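Local coordinates for protein endo-beta-1,4-glucanase (Bacillus licheniformis, PDB 2JEN) that hydrolyses beta-1,4-glucan chains as a family 12 endoglucanase acting on xyloglucan, a branched polysaccharide of the plant cell wall, at residues Thr110-Gln115 with Asp217-Leu222; Met157-Asn162 with Gly241-Gly246; Ala165-Ser170 with Ser201-Ala206. The protein carries 1 engineered substitution. One frame throughout, in Å; residues are numbered along the deposited sequence. Where two conformers were deposited one is given.

Contact 1 (Thr110-Gln115 with Asp217-Leu222); sequences TRLSDQ and DFTNYL
L112 meets T219 of helix 215-225 through a single methyl: CD2 lies against the threonine, 3.6 Å from T219 OG1 and only slightly farther from its CB and CG2. With CG anti to its own carbonyl carbon (chi1 -71°), the leucine leaves the 3-10 turn 112-114 pointing at the helix flank. T219 OG1 also makes a weak hydrogen bond to R216 O, a turn back along the helix, so the hydroxyl under the methyl has a polar partner of its own. Beyond the turn comes Q115, whose chain bends at chi2 and brings the amide round to N220. Q115 NE2 donates a weak hydrogen bond of 3.4 Å to N220 OD1, fairly straight at 158°, and the two amide planes are nearly coplanar, 5° apart. Q115 NE2 also has a weak bond to L112 O; as this glutamine was modelled in two conformers, both bonds are tentative. N220 OD1 has a stronger partner in K231 NZ, and a leucine here would probably deprive K231 of this acceptor and leave the Q115 amide freer to turn. The chemistry is thus apolar at L112 and weakly polar between Q115 and N220, where the K231 ammonium and an amide N-H share one carbonyl oxygen.

Contact 2 (Met157-Asn162 with Gly241-Gly246); sequences MIWLNN and GTEVFG. With GLC (alpha-D-glucopyranose), chain B; GLC (alpha-D-glucopyranose), chain C; XYS (alpha-D-xylopyranose), chain D.
The methyl end of M157 and the carboxylate of E243 approach from opposite directions, with M157 CE 3.5 Å from E243 OE1. E243 runs straight out beyond CG (chi2 -174°), which carries its carboxylate to the sugars. E243 OE1 accepts a 2.6 Å hydrogen bond from O3 of the chain C glucose and a second from N133 ND2, so the protein itself helps to fix the rotation of the group. The other oxygen, E243 OE2, receives a hydrogen bond of 2.8 Å from O6 of the chain B glucose. One carboxylate therefore grips two separate sugars at a point where C1 of the chain B glucose faces O4 of the chain C glucose. W159 reaches in obliquely, its CZ2 4.1 Å from E243 OE1. Farther along, at a classic beta bulge where F245 and G246 both face T131, F245 offers one ring face to the xylose, whose C5 sits 3.6 Å from CD2 toward the rim. Both aromatic rings turn an edge to O2 of the chain C glucose, 3.5 Å from F245 CZ and 3.6 Å from W159 CH2. The carboxylate and the two rings line the glycan-filled cleft on the concave face of the beta-jelly roll, the fold of family 12, and the facing C1 and O4 are consistent with the point of cleavage.

Contact 3 (Ala165-Ser170 with Ser201-Ala206); sequences AGPAGS and SFIRTA. With GLC (alpha-D-glucopyranose), chain E; XYS (alpha-D-xylopyranose), chain D; GLC (alpha-D-glucopyranose), chain C.
P167 and I203 form the dense part of this contact, with the delta methyl of the isoleucine set against the proline ring. I203 CD1 approaches both P167 CG and P167 CD to 3.4 Å, although I203 was modelled in two conformers and the tightness is accordingly doubtful. The isoleucine chain is fully extended at chi2 (-180°), which carries CD1 out from its strand to the ring. One step along the proline, P167 CB rests on S201 CB at 3.9 Å, a looser apolar touch. Beside this, water takes over from carbon. One water lies 2.7 Å from A168 O, to which it probably donates, and also hydrogen-bonds to S201 OG; a second, on the sugar side, accepts from A168 N at 2.9 Å and joins S201 OG to O3 of the chain C glucose. The serine hydroxyl, turned to lie beside its own backbone N (chi1 -56°), thus links strand, loop and ligand through two waters, with no direct bond to the loop. The loop backbone also holds the glycan itself. O2 of the chain C glucose donates to G166 O over 2.6 Å, and G166 N gives the xylose O5 a weak bond of 3.0 Å. The loop 165-170, which leads from strand 154-163 into strand 170-177, is in this way laid over strand 195-204, with P167 also touching W159 and Y185 of the strands paired with it, 154-163 and 180-192.

Along the chain, 110-115 opens contact 1, which closes only at helix 215-225. Within that span 157-162 begins contact 2, whose partner 241-246 lies beyond the helix, so contacts 1 and 2 cross. Contact 3, from the loop at 165-170 to strand 195-204, closes inside both. Contacts 2 and 3 have centres about 9 Å apart: strands 154-163 and 195-204 run parallel with probable backbone hydrogen bonds from W159 N to F202 O and from F202 N to M157 O, and both contacts touch the chain C glucose and the xylose. The centres of contacts 1 and 2 lie about 23 Å apart, yet F218 packs on I158 and edge-to-face on F202, joining the helix to both strands.

Contact 1 (Thr110-Gln115 with Asp217-Leu222)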
loop_
_atom_site.group_PDB
_atom_site.type_symbol
_atom_site.label_atom_id
_atom_site.label_comp_id
_atom_site.label_asym_id
_atom_site.label_seq_id
_atom_site.Cartn_x
_atom_site.Cartn_y
_atom_site.Cartn_z
ATOM N N THR A 110 35.912 16.430 13.667
ATOM C CA THR A 110 37.008 16.329 14.612
ATOM C C THR A 110 38.269 15.910 13.878
ATOM O O THR A 110 38.291 14.903 13.171
ATOM C CB THR A 110 36.656 15.384 15.795
ATOM O OG1 THR A 110 37.683 15.403 16.799
ATOM C CG2 THR A 110 36.406 13.951 15.427
ATOM N N ARG A 111 39.341 16.666 14.090
ATOM C CA ARG A 111 40.577 16.414 13.391
ATOM C C ARG A 111 41.304 15.246 14.028
ATOM O O ARG A 111 41.408 15.158 15.240
ATOM C CB ARG A 111 41.474 17.642 13.387
ATOM C CG ARG A 111 42.331 17.690 12.138
ATOM C CD ARG A 111 43.273 18.856 12.054
ATOM N NE ARG A 111 43.627 19.127 10.657
ATOM C CZ ARG A 111 44.281 20.207 10.243
ATOM N NH1 ARG A 111 44.652 21.150 11.116
ATOM N NH2 ARG A 111 44.517 20.377 8.948
ATOM N N LEU A 112 41.825 14.314 13.234
ATOM C CA LEU A 112 42.460 13.155 13.820
ATOM C C LEU A 112 43.637 13.537 14.756
ATOM O O LEU A 112 43.862 12.898 15.770
ATOM C CB LEU A 112 42.944 12.194 12.729
ATOM C CG LEU A 112 41.836 11.451 11.978
ATOM C CD1 LEU A 112 42.529 10.618 10.877
ATOM C CD2 LEU A 112 41.031 10.567 12.968
ATOM N N SER A 113 44.342 14.595 14.402
ATOM C CA SER A 113 45.482 15.034 15.227
ATOM C C SER A 113 45.065 15.584 16.597
ATOM O O SER A 113 45.910 15.719 17.501
ATOM C CB SER A 113 46.303 16.068 14.476
ATOM O OG SER A 113 45.529 17.172 14.089
ATOM N N ASP A 114 43.779 15.869 16.794
ATOM C CA ASP A 114 43.278 16.233 18.125
ATOM C C ASP A 114 43.064 15.036 19.023
ATOM O O ASP A 114 42.871 15.197 20.221
ATOM C CB ASP A 114 42.049 17.119 18.006
ATOM C CG ASP A 114 42.401 18.499 17.478
ATOM O OD1 ASP A 114 43.549 18.953 17.731
ATOM O OD2 ASP A 114 41.568 19.146 16.848
ATOM N N GLN A 115 43.101 13.832 18.445
ATOM C CA GLN A 115 43.132 12.560 19.174
ATOM C C GLN A 115 41.949 12.395 20.111
ATOM O O GLN A 115 42.070 11.792 21.165
ATOM C CB GLN A 115 44.470 12.338 19.933
ATOM C CG GLN A 115 45.650 11.951 19.033
ATOM C CD GLN A 115 45.538 10.556 18.432
ATOM O OE1 GLN A 115 45.400 9.550 19.140
ATOM N NE2 GLN A 115 45.627 10.487 17.121
ATOM N N ASP A 217 40.707 3.876 17.754
ATOM C CA ASP A 217 41.549 2.679 17.663
ATOM C C ASP A 217 41.766 2.283 16.197
ATOM O O ASP A 217 42.835 1.772 15.825
ATOM C CB ASP A 217 40.897 1.501 18.379
ATOM C CG ASP A 217 40.739 1.680 19.887
ATOM O OD1 ASP A 217 41.397 2.567 20.461
ATOM O OD2 ASP A 217 40.025 0.831 20.483
ATOM N N PHE A 218 40.733 2.438 15.374
ATOM C CA PHE A 218 40.792 2.062 13.966
ATOM C C PHE A 218 41.565 3.099 13.150
ATOM O O PHE A 218 42.412 2.736 12.303
ATOM C CB PHE A 218 39.360 1.860 13.431
ATOM C CG PHE A 218 38.671 0.714 14.074
ATOM C CD1 PHE A 218 38.074 0.860 15.317
ATOM C CD2 PHE A 218 38.657 -0.556 13.474
ATOM C CE1 PHE A 218 37.487 -0.234 15.959
ATOM C CE2 PHE A 218 38.076 -1.611 14.087
ATOM C CZ PHE A 218 37.464 -1.451 15.353
ATOM N N THR A 219 41.336 4.384 13.382
ATOM C CA THR A 219 42.089 5.404 12.655
ATOM C C THR A 219 43.575 5.384 13.073
ATOM O O THR A 219 44.429 5.616 12.233
ATOM C CB THR A 219 41.467 6.801 12.819
ATOM O OG1 THR A 219 41.384 7.174 14.213
ATOM C CG2 THR A 219 40.067 6.838 12.193
ATOM N N ASN A 220 43.866 5.116 14.349
ATOM C CA ASN A 220 45.287 4.958 14.759
ATOM C C ASN A 220 45.953 3.786 14.063
ATOM O O ASN A 220 47.122 3.872 13.668
ATOM C CB ASN A 220 45.391 4.773 16.266
ATOM C CG ASN A 220 45.339 6.085 17.024
ATOM O OD1 ASN A 220 45.409 7.186 16.440
ATOM N ND2 ASN A 220 45.221 5.969 18.355
ATOM N N TYR A 221 45.252 2.669 13.890
ATOM C CA TYR A 221 45.812 1.544 13.121
ATOM C C TYR A 221 46.106 2.008 11.713
ATOM O O TYR A 221 47.199 1.793 11.207
ATOM C CB TYR A 221 44.889 0.327 13.159
ATOM C CG TYR A 221 45.126 -0.694 12.083
ATOM C CD1 TYR A 221 46.121 -1.665 12.220
ATOM C CD2 TYR A 221 44.384 -0.709 10.902
ATOM C CE1 TYR A 221 46.291 -2.659 11.248
ATOM C CE2 TYR A 221 44.543 -1.670 9.957
ATOM C CZ TYR A 221 45.509 -2.630 10.110
ATOM O OH TYR A 221 45.643 -3.561 9.125
ATOM N N LEU A 222 45.166 2.654 11.051
ATOM C CA LEU A 222 45.385 3.056 9.670
ATOM C C LEU A 222 46.506 4.090 9.525
ATOM O O LEU A 222 47.270 4.038 8.570
ATOM C CB LEU A 222 44.059 3.564 9.074
ATOM C CG LEU A 222 42.954 2.537 8.907
ATOM C CD1 LEU A 222 41.647 3.269 8.531
ATOM C CD2 LEU A 222 43.310 1.476 7.892
#

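Contact 2 (Met157-Asn162 with Gly241-Gly246)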
loop_
_atom_site.group_PDB
_atom_site.type_symbol
_atom_site.label_atom_id
_atom_site.label_comp_id
_atom_site.label_asym_id
_atom_site.label_seq_id
_atom_site.Cartn_x
_atom_site.Cartn_y
_atom_site.Cartn_z
ATOM N N MET A 157 34.811 1.439 7.059
ATOM C CA MET A 157 33.662 0.621 7.360
ATOM C C MET A 157 34.018 -0.407 8.424
ATOM O O MET A 157 35.110 -0.997 8.408
ATOM C CB MET A 157 33.189 -0.121 6.126
ATOM C CG MET A 157 32.916 0.754 4.961
ATOM S SD MET A 157 31.929 -0.093 3.732
ATOM C CE MET A 157 30.276 0.053 4.444
ATOM N N ILE A 158 33.109 -0.652 9.343
ATOM C CA ILE A 158 33.288 -1.632 10.406
ATOM C C ILE A 158 32.068 -2.512 10.396
ATOM O O ILE A 158 30.993 -2.095 10.867
ATOM C CB ILE A 158 33.558 -0.985 11.776
ATOM C CG1 ILE A 158 34.705 0.030 11.720
ATOM C CG2 ILE A 158 33.796 -2.089 12.826
ATOM C CD1 ILE A 158 34.956 0.791 12.975
ATOM N N TRP A 159 32.206 -3.707 9.861
ATOM C CA TRP A 159 31.092 -4.620 9.671
ATOM C C TRP A 159 30.929 -5.539 10.883
ATOM O O TRP A 159 31.819 -6.339 11.204
ATOM C CB TRP A 159 31.235 -5.508 8.431
ATOM C CG TRP A 159 31.378 -4.831 7.102
ATOM C CD1 TRP A 159 31.902 -3.599 6.815
ATOM C CD2 TRP A 159 31.064 -5.437 5.852
ATOM N NE1 TRP A 159 31.886 -3.391 5.450
ATOM C CE2 TRP A 159 31.386 -4.515 4.844
ATOM C CE3 TRP A 159 30.544 -6.667 5.494
ATOM C CZ2 TRP A 159 31.200 -4.790 3.488
ATOM C CZ3 TRP A 159 30.347 -6.936 4.131
ATOM C CH2 TRP A 159 30.699 -5.993 3.159
ATOM N N LEU A 160 29.790 -5.421 11.552
ATOM C CA LEU A 160 29.416 -6.296 12.649
ATOM C C LEU A 160 28.661 -7.514 12.170
ATOM O O LEU A 160 28.563 -8.501 12.895
ATOM C CB LEU A 160 28.600 -5.529 13.669
ATOM C CG LEU A 160 29.256 -4.325 14.318
ATOM C CD1 LEU A 160 28.354 -3.702 15.394
ATOM C CD2 LEU A 160 30.668 -4.610 14.872
ATOM N N ASN A 161 28.117 -7.444 10.952
ATOM C CA ASN A 161 27.439 -8.569 10.343
ATOM C C ASN A 161 27.832 -8.602 8.888
ATOM O O ASN A 161 27.808 -7.569 8.218
ATOM C CB ASN A 161 25.907 -8.407 10.463
ATOM C CG ASN A 161 25.118 -9.554 9.820
ATOM O OD1 ASN A 161 25.195 -9.753 8.608
ATOM N ND2 ASN A 161 24.365 -10.298 10.634
ATOM N N ASN A 162 28.188 -9.794 8.387
ATOM C CA ASN A 162 28.336 -10.039 6.958
ATOM C C ASN A 162 27.466 -11.230 6.635
ATOM O O ASN A 162 27.712 -12.336 7.169
ATOM C CB ASN A 162 29.808 -10.343 6.578
ATOM C CG ASN A 162 30.007 -10.515 5.119
ATOM O OD1 ASN A 162 29.075 -10.311 4.329
ATOM N ND2 ASN A 162 31.205 -10.974 4.723
ATOM N N GLY A 241 24.471 1.297 9.643
ATOM C CA GLY A 241 23.311 0.833 8.907
ATOM C C GLY A 241 23.528 -0.491 8.267
ATOM O O GLY A 241 24.477 -1.211 8.631
ATOM N N THR A 242 22.608 -0.872 7.387
ATOM C CA THR A 242 22.688 -2.143 6.685
ATOM C C THR A 242 22.810 -1.875 5.205
ATOM O O THR A 242 21.867 -1.406 4.591
ATOM C CB THR A 242 21.476 -3.031 6.970
ATOM O OG1 THR A 242 20.291 -2.326 6.581
ATOM C CG2 THR A 242 21.326 -3.422 8.435
ATOM N N GLU A 243 23.931 -2.223 4.579
ATOM C CA GLU A 243 23.967 -2.228 3.112
ATOM C C GLU A 243 23.207 -3.441 2.668
ATOM O O GLU A 243 23.457 -4.555 3.143
ATOM C CB GLU A 243 25.383 -2.309 2.556
ATOM C CG GLU A 243 26.259 -1.101 2.862
ATOM C CD GLU A 243 27.601 -1.151 2.176
ATOM O OE1 GLU A 243 28.385 -2.056 2.456
ATOM O OE2 GLU A 243 27.872 -0.273 1.336
ATOM N N VAL A 244 22.226 -3.248 1.780
ATOM C CA VAL A 244 21.425 -4.342 1.283
ATOM C C VAL A 244 21.696 -4.505 -0.205
ATOM O O VAL A 244 21.615 -3.541 -0.977
ATOM C CB VAL A 244 19.921 -4.139 1.502
ATOM C CG1 VAL A 244 19.170 -5.386 0.955
ATOM C CG2 VAL A 244 19.614 -3.880 2.994
ATOM N N PHE A 245 22.088 -5.728 -0.591
ATOM C CA PHE A 245 22.332 -6.118 -1.945
ATOM C C PHE A 245 21.077 -6.762 -2.536
ATOM O O PHE A 245 20.700 -6.524 -3.687
ATOM C CB PHE A 245 23.517 -7.066 -1.999
ATOM C CG PHE A 245 24.787 -6.488 -1.464
ATOM C CD1 PHE A 245 25.039 -6.490 -0.092
ATOM C CD2 PHE A 245 25.719 -5.925 -2.306
ATOM C CE1 PHE A 245 26.218 -5.936 0.418
ATOM C CE2 PHE A 245 26.929 -5.404 -1.785
ATOM C CZ PHE A 245 27.162 -5.419 -0.431
ATOM N N GLY A 246 20.414 -7.579 -1.733
ATOM C CA GLY A 246 19.136 -8.160 -2.127
ATOM C C GLY A 246 18.478 -8.850 -0.969
ATOM O O GLY A 246 19.158 -9.223 -0.003
HETATM C C1 GLC B . 30.984 2.280 1.296
HETATM C C2 GLC B . 31.054 3.150 0.043
HETATM C C3 GLC B . 30.269 4.411 0.292
HETATM C C4 GLC B . 28.815 4.033 0.552
HETATM C C5 GLC B . 28.845 3.126 1.790
HETATM C C6 GLC B . 27.461 2.767 2.346
HETATM O O1 GLC B . 31.740 1.106 1.190
HETATM O O2 GLC B . 32.343 3.588 -0.325
HETATM O O3 GLC B . 30.533 5.242 -0.840
HETATM O O4 GLC B . 28.050 5.178 0.862
HETATM O O5 GLC B . 29.607 1.966 1.489
HETATM O O6 GLC B . 26.634 2.186 1.362
HETATM C C1 GLC C . 30.961 -3.459 -2.233
HETATM C C2 GLC C . 31.056 -3.353 -0.729
HETATM C C3 GLC C . 30.305 -2.153 -0.205
HETATM C C4 GLC C . 30.632 -0.877 -0.983
HETATM C C5 GLC C . 30.561 -1.175 -2.490
HETATM C C6 GLC C . 31.011 0.040 -3.297
HETATM O O2 GLC C . 30.495 -4.513 -0.152
HETATM O O3 GLC C . 30.648 -1.967 1.144
HETATM O O4 GLC C . 29.746 0.171 -0.589
HETATM O O5 GLC C . 31.430 -2.239 -2.802
HETATM O O6 GLC C . 30.624 -0.140 -4.661
HETATM C C1 XYS D . 29.999 -8.958 -2.714
HETATM C C2 XYS D . 30.010 -10.394 -3.174
HETATM C C3 XYS D . 28.702 -10.731 -3.853
HETATM C C4 XYS D . 27.557 -10.396 -2.914
HETATM C C5 XYS D . 27.697 -8.943 -2.502
HETATM O O2 XYS D . 31.113 -10.622 -4.060
HETATM O O3 XYS D . 28.665 -12.100 -4.235
HETATM O O4 XYS D . 26.337 -10.532 -3.629
HETATM O O5 XYS D . 28.940 -8.698 -1.845
#

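Contact 3 (Ala165-Ser170 with Ser201-Ala206)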
loop_
_atom_site.group_PDB
_atom_site.type_symbol
_atom_site.label_atom_id
_atom_site.label_comp_id
_atom_site.label_asym_id
_atom_site.label_seq_id
_atom_site.Cartn_x
_atom_site.Cartn_y
_atom_site.Cartn_z
ATOM N N ALA A 165 27.915 -11.400 1.843
ATOM C CA ALA A 165 28.506 -10.279 1.126
ATOM C C ALA A 165 30.015 -10.276 1.210
ATOM O O ALA A 165 30.639 -11.219 1.727
ATOM C CB ALA A 165 27.924 -8.899 1.624
ATOM N N GLY A 166 30.601 -9.231 0.654
ATOM C CA GLY A 166 32.032 -9.019 0.749
ATOM C C GLY A 166 32.346 -7.585 0.396
ATOM O O GLY A 166 31.562 -6.921 -0.273
ATOM N N PRO A 167 33.470 -7.073 0.886
ATOM C CA PRO A 167 33.783 -5.686 0.805
ATOM C C PRO A 167 34.491 -5.267 -0.470
ATOM O O PRO A 167 34.888 -6.116 -1.300
ATOM C CB PRO A 167 34.694 -5.487 2.017
ATOM C CG PRO A 167 35.471 -6.758 2.040
ATOM C CD PRO A 167 34.438 -7.802 1.729
ATOM N N ALA A 168 34.671 -3.959 -0.607
ATOM C CA ALA A 168 35.429 -3.390 -1.707
ATOM C C ALA A 168 36.912 -3.587 -1.409
ATOM O O ALA A 168 37.362 -3.575 -0.256
ATOM C CB ALA A 168 35.125 -1.926 -1.844
ATOM N N GLY A 169 37.679 -3.738 -2.462
ATOM C CA GLY A 169 39.124 -3.788 -2.335
ATOM C C GLY A 169 39.653 -5.164 -2.064
ATOM O O GLY A 169 38.970 -6.186 -2.276
ATOM N N SER A 170 40.899 -5.208 -1.594
ATOM C CA SER A 170 41.615 -6.459 -1.434
ATOM C C SER A 170 41.950 -6.711 0.029
ATOM O O SER A 170 42.205 -5.789 0.806
ATOM C CB SER A 170 42.905 -6.467 -2.261
ATOM O OG SER A 170 42.581 -6.562 -3.632
ATOM N N SER A 201 37.931 -1.350 5.062
ATOM C CA SER A 201 36.848 -2.146 5.682
ATOM C C SER A 201 37.413 -3.122 6.673
ATOM O O SER A 201 38.375 -3.822 6.382
ATOM C CB SER A 201 36.025 -2.916 4.640
ATOM O OG SER A 201 35.502 -2.026 3.651
ATOM N N PHE A 202 36.793 -3.169 7.837
ATOM C CA PHE A 202 37.089 -4.083 8.926
ATOM C C PHE A 202 35.882 -4.997 9.118
ATOM O O PHE A 202 34.815 -4.519 9.479
ATOM C CB PHE A 202 37.321 -3.291 10.218
ATOM C CG PHE A 202 38.505 -2.383 10.172
ATOM C CD1 PHE A 202 38.428 -1.134 9.557
ATOM C CD2 PHE A 202 39.740 -2.782 10.701
ATOM C CE1 PHE A 202 39.539 -0.301 9.474
ATOM C CE2 PHE A 202 40.835 -1.925 10.640
ATOM C CZ PHE A 202 40.764 -0.713 10.032
ATOM N N ILE A 203 36.040 -6.277 8.792
ATOM C CA ILE A 203 34.930 -7.235 8.842
ATOM C C ILE A 203 35.125 -8.189 9.996
ATOM O O ILE A 203 36.103 -8.944 10.041
ATOM C CB ILE A 203 34.736 -7.992 7.507
ATOM C CG1 ILE A 203 34.333 -6.993 6.422
ATOM C CG2 ILE A 203 33.676 -9.152 7.645
ATOM C CD1 ILE A 203 34.106 -7.586 5.072
ATOM N N ARG A 204 34.236 -8.155 10.957
ATOM C CA ARG A 204 34.427 -9.002 12.138
ATOM C C ARG A 204 34.497 -10.430 11.726
ATOM O O ARG A 204 33.795 -10.852 10.836
ATOM C CB ARG A 204 33.319 -8.759 13.178
ATOM C CG ARG A 204 33.728 -9.192 14.579
ATOM C CD ARG A 204 32.612 -8.862 15.563
ATOM N NE ARG A 204 32.950 -9.262 16.946
ATOM C CZ ARG A 204 32.689 -10.441 17.490
ATOM N NH1 ARG A 204 32.098 -11.417 16.844
ATOM N NH2 ARG A 204 33.064 -10.654 18.767
ATOM N N THR A 205 35.376 -11.236 12.364
ATOM C CA THR A 205 35.568 -12.606 11.874
ATOM C C THR A 205 34.374 -13.501 12.124
ATOM O O THR A 205 34.209 -14.507 11.419
ATOM C CB THR A 205 36.836 -13.255 12.464
ATOM O OG1 THR A 205 36.777 -13.184 13.883
ATOM C CG2 THR A 205 38.088 -12.509 11.986
ATOM N N ALA A 206 33.491 -13.094 13.051
ATOM C CA ALA A 206 32.175 -13.720 13.243
ATOM C C ALA A 206 31.204 -12.576 13.497
ATOM O O ALA A 206 31.595 -11.532 13.982
ATOM C CB ALA A 206 32.190 -14.678 14.430
HETATM C C1 GLC E . 32.863 -6.631 -6.080
HETATM C C2 GLC E . 33.282 -5.176 -6.061
HETATM C C3 GLC E . 33.184 -4.574 -4.660
HETATM C C4 GLC E . 31.818 -4.873 -4.036
HETATM C C5 GLC E . 31.548 -6.365 -4.122
HETATM C C6 GLC E . 30.152 -6.725 -3.593
HETATM O O1 GLC E . 32.725 -7.049 -7.428
HETATM O O2 GLC E . 34.645 -5.087 -6.452
HETATM O O3 GLC E . 33.406 -3.183 -4.689
HETATM O O4 GLC E . 31.829 -4.532 -2.657
HETATM O O5 GLC E . 31.584 -6.760 -5.487
HETATM O O6 GLC E . 29.942 -8.110 -3.853
HETATM C C1 XYS D . 29.999 -8.958 -2.714
HETATM C C2 XYS D . 30.010 -10.394 -3.174
HETATM C C3 XYS D . 28.702 -10.731 -3.853
HETATM C C4 XYS D . 27.557 -10.396 -2.914
HETATM C C5 XYS D . 27.697 -8.943 -2.502
HETATM O O2 XYS D . 31.113 -10.622 -4.060
HETATM O O3 XYS D . 28.665 -12.100 -4.235
HETATM O O4 XYS D . 26.337 -10.532 -3.629
HETATM O O5 XYS D . 28.940 -8.698 -1.845
HETATM C C1 GLC C . 30.961 -3.459 -2.233
HETATM C C2 GLC C . 31.056 -3.353 -0.729
HETATM C C3 GLC C . 30.305 -2.153 -0.205
HETATM C C4 GLC C . 30.632 -0.877 -0.983
HETATM C C5 GLC C . 30.561 -1.175 -2.490
HETATM C C6 GLC C . 31.011 0.040 -3.297
HETATM O O2 GLC C . 30.495 -4.513 -0.152
HETATM O O3 GLC C . 30.648 -1.967 1.144
HETATM O O4 GLC C . 29.746 0.171 -0.589
HETATM O O5 GLC C . 31.430 -2.239 -2.802
HETATM O O6 GLC C . 30.624 -0.140 -4.661
HETATM O O HOH W 1 37.518 -1.879 1.851
HETATM O O HOH W 2 33.484 -2.378 1.548
#